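Local coordinates for ribulose-bisphosphate carboxylase (Alicyclobacillus acidocaldarius subsp. acidocaldarius, PDB 4NAS), which belongs to the ribulose-bisphosphate carboxylase large-chain family, joining a smaller N-terminal domain to a TIM-barrel domain, and binds calcium ions, at residues L119-P124 with E326-P331; P126-E131 with G296-I301. All coordinates share one frame; numbering follows the deposited sequence.

Contact 1: residues L119-P124 with E326-P331; sequences LVRQFP and EGPHKP. With CA (calcium ion), chain L.
The backbones of Arg121 and Pro328 approach to 6.9 Å between their CA atoms, where the type I beta turn from Val120 to Phe123 faces the loop 326-331. His329 spans the gap: its NE2 donates to Val120 O at 2.9 Å, with an N-H...O angle of 147°. The acceptor sits in the plane of the imidazole, whereas NE2 stands well above the carbonyl plane. Phe123 N closes the turn on the same oxygen at 3.1 Å, arriving from the opposite face, so two donors grip Val120 O. CG1 of Val120, anti to its backbone N (chi1 175°), lies 3.4 Å from His329 NE2 and also meets CD2, while Leu294 of helix 284-295 packs on both side chains. Loop 326-331 links helix 313-324 to strand 333-337 of the TIM barrel, an alpha-to-beta connection that meets the chain leaving helix 117-120. Beyond CE1, the second ring nitrogen of His329, ND1, is hydrogen-bonded in the ring plane to water 2, a ligand of a calcium ion. Pro124 O binds the calcium directly at 2.4 Å; four waters bind it at similar distances and a fifth, water 4, more loosely at 2.9 Å. Of the closer four, water 1 donates to Phe123 O. This metal is distinct from the calcium held by carboxylated Lys176, Asp178 and Glu179. At the exposed margin, Pro328 CB rests over the centre of the Arg121 guanidinium, 3.8 Å from CZ. The arginine runs extended from CG to NE, and its NE forms a salt bridge with Asp117.

Contact 2: residues P126-E131 with G296-I301; sequences PKFGVE and GADIGI
Asp298 reaches into the bend at Phe128 and Gly129 and takes both backbone N-H groups on one carboxylate oxygen. Phe128 N and Gly129 N each lie 2.7 Å from Asp298 OD1, the first on its syn side and the second on its anti side. The Gly129 bond is the straighter, at 162° against 143°, and the positive phi of Gly129 favours a glycine there. Chi1 of -61° sets Asp298 CG beside its own backbone N and anti to the carbonyl carbon, which brings it toward 126-131. Around Asp298 OD1 the packing is close: CB of Phe128 and CB of Pro126 both come within 3.3 Å of it, and Pro126 CG lies 3.3 Å from Ala297 O, a buried carbonyl with no polar partner in the model. The backbones nearly touch beside this, with CA of Pro126 and CA of Gly296 3.8 Å apart. Gly296 is the C-prime residue of the Schellman motif that ends helix 284-295, from which the chain turns into barrel strand 299-303.

The side toward OD2 is looser and mediated by water. Water 6 accepts from Lys127 N at 2.9 Å and bridges toward Gly296 O and Asp298 OD2. The Phe128 ring meets Asp298 OD2 at its edge, with CD2 4.0 Å away, and the Lys127 side chain leads off to the carbonyl oxygens of Val260 and Asp257. OD2 also accepts from Ile264 N. With backbone N-H groups on both oxygens, close to the start of helix 129-137, the buried carboxylate is probably stabilised as the anion.

Overall arrangement
From the N terminus the chain first builds the sheet containing strands 12-22, 59-68, 73-83 and 108-114, then passes through helix 117-120 into 119-124 and, a residue later, 126-131. Contact 2 closes a loop of 164 intervening residues when the chain returns at 296-301, entering barrel strand 299-303. Contact 1 closes a longer loop at 326-331, just before the neighbouring strand 333-337, so contact 2 lies wholly within its span. The two contacts, with centres 12 Å apart, touch through Pro331 O and Val130 N, a probable hydrogen bond. Together they tie the chain around helices 117-120 and 129-137 to the starts of two neighbouring barrel strands.

Contact 1: residues L119-P124 with E326-P331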
loop_
_atom_site.group_PDB
_atom_site.type_symbol
_atom_site.label_atom_id
_atom_site.label_comp_id
_atom_site.label_asym_id
_atom_site.label_seq_id
_atom_site.Cartn_x
_atom_site.Cartn_y
_atom_site.Cartn_z
ATOM N N LEU B 119 11.306 19.084 2.461
ATOM C CA LEU B 119 10.688 17.854 1.962
ATOM C C LEU B 119 9.176 17.993 1.676
ATOM O O LEU B 119 8.688 17.502 0.655
ATOM C CB LEU B 119 10.944 16.686 2.919
ATOM C CG LEU B 119 10.301 15.360 2.468
ATOM C CD1 LEU B 119 10.910 14.837 1.159
ATOM C CD2 LEU B 119 10.377 14.301 3.564
ATOM N N VAL B 120 8.444 18.622 2.590
ATOM C CA VAL B 120 7.031 18.913 2.375
ATOM C C VAL B 120 6.842 19.621 1.036
ATOM O O VAL B 120 5.979 19.260 0.264
ATOM C CB VAL B 120 6.456 19.780 3.523
ATOM C CG1 VAL B 120 4.999 20.186 3.239
ATOM C CG2 VAL B 120 6.549 19.035 4.844
ATOM N N ARG B 121 7.703 20.586 0.725
ATOM C CA ARG B 121 7.532 21.335 -0.532
ATOM C C ARG B 121 7.835 20.579 -1.834
ATOM O O ARG B 121 7.546 21.074 -2.912
ATOM C CB ARG B 121 8.270 22.678 -0.490
ATOM C CG ARG B 121 7.642 23.663 0.481
ATOM C CD ARG B 121 8.486 24.933 0.593
ATOM N NE ARG B 121 7.911 25.893 1.532
ATOM C CZ ARG B 121 7.211 26.969 1.174
ATOM N NH1 ARG B 121 6.743 27.799 2.098
ATOM N NH2 ARG B 121 6.988 27.223 -0.109
ATOM N N GLN B 122 8.400 19.381 -1.748
ATOM C CA GLN B 122 8.617 18.590 -2.951
ATOM C C GLN B 122 7.363 17.788 -3.331
ATOM O O GLN B 122 7.311 17.155 -4.387
ATOM C CB GLN B 122 9.793 17.636 -2.743
ATOM C CG GLN B 122 11.146 18.317 -2.607
ATOM C CD GLN B 122 12.246 17.286 -2.497
ATOM O OE1 GLN B 122 12.546 16.592 -3.470
ATOM N NE2 GLN B 122 12.818 17.141 -1.304
ATOM N N PHE B 123 6.361 17.798 -2.462
ATOM C CA PHE B 123 5.116 17.093 -2.757
ATOM C C PHE B 123 4.092 18.116 -3.283
ATOM O O PHE B 123 4.189 19.303 -2.944
ATOM C CB PHE B 123 4.606 16.409 -1.500
ATOM C CG PHE B 123 5.425 15.230 -1.069
ATOM C CD1 PHE B 123 5.426 14.055 -1.814
ATOM C CD2 PHE B 123 6.192 15.288 0.088
ATOM C CE1 PHE B 123 6.182 12.955 -1.401
ATOM C CE2 PHE B 123 6.948 14.195 0.512
ATOM C CZ PHE B 123 6.937 13.026 -0.236
ATOM N N PRO B 124 3.116 17.674 -4.117
ATOM C CA PRO B 124 2.240 18.651 -4.774
ATOM C C PRO B 124 1.249 19.354 -3.853
ATOM O O PRO B 124 0.988 20.528 -4.064
ATOM C CB PRO B 124 1.464 17.800 -5.790
ATOM C CG PRO B 124 1.476 16.425 -5.199
ATOM C CD PRO B 124 2.844 16.304 -4.589
ATOM N N GLU B 326 -1.678 25.125 9.232
ATOM C CA GLU B 326 -1.082 26.144 8.396
ATOM C C GLU B 326 0.239 25.649 7.857
ATOM O O GLU B 326 1.093 25.159 8.602
ATOM C CB GLU B 326 -0.884 27.424 9.208
ATOM C CG GLU B 326 -2.158 27.885 9.896
ATOM C CD GLU B 326 -3.199 28.390 8.910
ATOM O OE1 GLU B 326 -2.874 29.314 8.128
ATOM O OE2 GLU B 326 -4.336 27.862 8.914
ATOM N N GLY B 327 0.412 25.775 6.552
ATOM C CA GLY B 327 1.629 25.308 5.921
ATOM C C GLY B 327 1.735 25.841 4.514
ATOM O O GLY B 327 1.076 26.805 4.166
ATOM N N PRO B 328 2.556 25.192 3.693
ATOM C CA PRO B 328 2.791 25.554 2.294
ATOM C C PRO B 328 1.728 25.006 1.361
ATOM O O PRO B 328 1.621 25.476 0.240
ATOM C CB PRO B 328 4.123 24.859 1.977
ATOM C CG PRO B 328 4.640 24.348 3.275
ATOM C CD PRO B 328 3.472 24.130 4.142
ATOM N N HIS B 329 0.988 23.993 1.794
ATOM C CA HIS B 329 -0.069 23.437 0.947
ATOM C C HIS B 329 -1.429 23.957 1.410
ATOM O O HIS B 329 -1.579 24.366 2.564
ATOM C CB HIS B 329 -0.027 21.908 0.963
ATOM C CG HIS B 329 1.300 21.347 0.568
ATOM N ND1 HIS B 329 1.988 21.782 -0.546
ATOM C CD2 HIS B 329 2.089 20.410 1.151
ATOM C CE1 HIS B 329 3.137 21.134 -0.637
ATOM N NE2 HIS B 329 3.227 20.301 0.385
ATOM N N LYS B 330 -2.398 23.952 0.500
ATOM C CA LYS B 330 -3.786 24.272 0.810
ATOM C C LYS B 330 -4.381 23.257 1.793
ATOM O O LYS B 330 -4.000 22.079 1.797
ATOM C CB LYS B 330 -4.640 24.262 -0.477
ATOM C CG LYS B 330 -4.241 25.292 -1.558
ATOM C CD LYS B 330 -5.056 25.031 -2.817
ATOM C CE LYS B 330 -5.076 26.213 -3.769
ATOM N NZ LYS B 330 -3.749 26.429 -4.351
ATOM N N PRO B 331 -5.342 23.707 2.615
ATOM C CA PRO B 331 -6.075 22.833 3.542
ATOM C C PRO B 331 -7.105 21.968 2.817
ATOM O O PRO B 331 -7.561 22.292 1.715
ATOM C CB PRO B 331 -6.771 23.831 4.473
ATOM C CG PRO B 331 -6.995 25.007 3.611
ATOM C CD PRO B 331 -5.785 25.113 2.732
HETATM CA CA CA L . 1.660 22.497 -5.226
HETATM O O HOH W 1 3.900 21.780 -4.415
HETATM O O HOH W 2 1.117 23.477 -2.997
HETATM O O HOH W 3 -0.952 22.881 -5.420
HETATM O O HOH W 4 2.602 25.191 -5.001
HETATM O O HOH W 5 1.429 21.218 -7.124
#

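Contact 2: residues P126-E131 with G296-I301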
loop_
_atom_site.group_PDB
_atom_site.type_symbol
_atom_site.label_atom_id
_atom_site.label_comp_id
_atom_site.label_asym_id
_atom_site.label_seq_id
_atom_site.Cartn_x
_atom_site.Cartn_y
_atom_site.Cartn_z
ATOM N N PRO B 126 -2.799 19.858 -2.399
ATOM C CA PRO B 126 -4.074 19.910 -3.126
ATOM C C PRO B 126 -4.021 20.971 -4.231
ATOM O O PRO B 126 -3.385 22.013 -4.038
ATOM C CB PRO B 126 -5.073 20.301 -2.034
ATOM C CG PRO B 126 -4.425 19.802 -0.746
ATOM C CD PRO B 126 -2.973 20.128 -0.959
ATOM N N LYS B 127 -4.607 20.668 -5.382
ATOM C CA LYS B 127 -4.693 21.628 -6.473
ATOM C C LYS B 127 -5.737 22.683 -6.107
ATOM O O LYS B 127 -5.565 23.868 -6.398
ATOM C CB LYS B 127 -5.046 20.917 -7.789
ATOM C CG LYS B 127 -4.927 21.810 -9.040
ATOM C CD LYS B 127 -5.215 21.080 -10.349
ATOM C CE LYS B 127 -4.058 20.175 -10.810
ATOM N NZ LYS B 127 -4.311 18.678 -10.702
ATOM N N PHE B 128 -6.819 22.253 -5.447
ATOM C CA PHE B 128 -7.908 23.177 -5.134
ATOM C C PHE B 128 -8.015 23.575 -3.665
ATOM O O PHE B 128 -8.181 24.764 -3.349
ATOM C CB PHE B 128 -9.240 22.604 -5.632
ATOM C CG PHE B 128 -9.324 22.516 -7.124
ATOM C CD1 PHE B 128 -9.743 23.606 -7.873
ATOM C CD2 PHE B 128 -8.958 21.360 -7.783
ATOM C CE1 PHE B 128 -9.813 23.531 -9.251
ATOM C CE2 PHE B 128 -9.018 21.286 -9.161
ATOM C CZ PHE B 128 -9.456 22.364 -9.894
ATOM N N GLY B 129 -7.944 22.586 -2.780
ATOM C CA GLY B 129 -8.179 22.811 -1.360
ATOM C C GLY B 129 -9.600 23.245 -1.029
ATOM O O GLY B 129 -10.474 23.214 -1.891
ATOM N N VAL B 130 -9.819 23.673 0.215
ATOM C CA VAL B 130 -11.127 24.118 0.685
ATOM C C VAL B 130 -11.679 25.226 -0.222
ATOM O O VAL B 130 -12.744 25.085 -0.812
ATOM C CB VAL B 130 -11.059 24.598 2.175
ATOM C CG1 VAL B 130 -12.336 25.265 2.584
ATOM C CG2 VAL B 130 -10.755 23.442 3.107
ATOM N N GLU B 131 -10.921 26.306 -0.374
ATOM C CA GLU B 131 -11.390 27.475 -1.134
ATOM C C GLU B 131 -11.688 27.194 -2.615
ATOM O O GLU B 131 -12.582 27.799 -3.198
ATOM C CB GLU B 131 -10.383 28.630 -1.004
ATOM N N GLY B 296 -2.344 15.253 -2.443
ATOM C CA GLY B 296 -3.162 16.178 -3.217
ATOM C C GLY B 296 -4.679 16.032 -3.109
ATOM O O GLY B 296 -5.416 16.553 -3.940
ATOM N N ALA B 297 -5.160 15.336 -2.088
ATOM C CA ALA B 297 -6.610 15.208 -1.906
ATOM C C ALA B 297 -7.187 16.598 -1.632
ATOM O O ALA B 297 -6.630 17.375 -0.854
ATOM C CB ALA B 297 -6.890 14.325 -0.759
ATOM N N ASP B 298 -8.285 16.934 -2.285
ATOM C CA ASP B 298 -8.944 18.191 -1.952
ATOM C C ASP B 298 -10.044 17.954 -0.921
ATOM O O ASP B 298 -10.446 18.868 -0.199
ATOM C CB ASP B 298 -9.513 18.844 -3.203
ATOM C CG ASP B 298 -8.447 19.170 -4.212
ATOM O OD1 ASP B 298 -7.733 20.159 -3.989
ATOM O OD2 ASP B 298 -8.315 18.427 -5.212
ATOM N N ILE B 299 -10.544 16.728 -0.899
ATOM C CA ILE B 299 -11.542 16.303 0.066
ATOM C C ILE B 299 -11.092 14.965 0.589
ATOM O O ILE B 299 -10.729 14.065 -0.191
ATOM C CB ILE B 299 -12.940 16.138 -0.579
ATOM C CG1 ILE B 299 -13.384 17.450 -1.241
ATOM C CG2 ILE B 299 -13.968 15.736 0.486
ATOM C CD1 ILE B 299 -14.575 17.286 -2.152
ATOM N N GLY B 300 -11.126 14.807 1.907
ATOM C CA GLY B 300 -10.659 13.565 2.493
ATOM C C GLY B 300 -11.759 12.880 3.295
ATOM O O GLY B 300 -12.303 13.464 4.228
ATOM N N ILE B 301 -12.074 11.644 2.916
ATOM C CA ILE B 301 -13.096 10.832 3.568
ATOM C C ILE B 301 -12.393 9.939 4.596
ATOM O O ILE B 301 -11.381 9.332 4.282
ATOM C CB ILE B 301 -13.788 9.917 2.521
ATOM C CG1 ILE B 301 -14.491 10.749 1.440
ATOM C CG2 ILE B 301 -14.706 8.884 3.209
ATOM C CD1 ILE B 301 -15.013 9.913 0.259
HETATM O O HOH W 6 -5.758 18.053 -6.064
#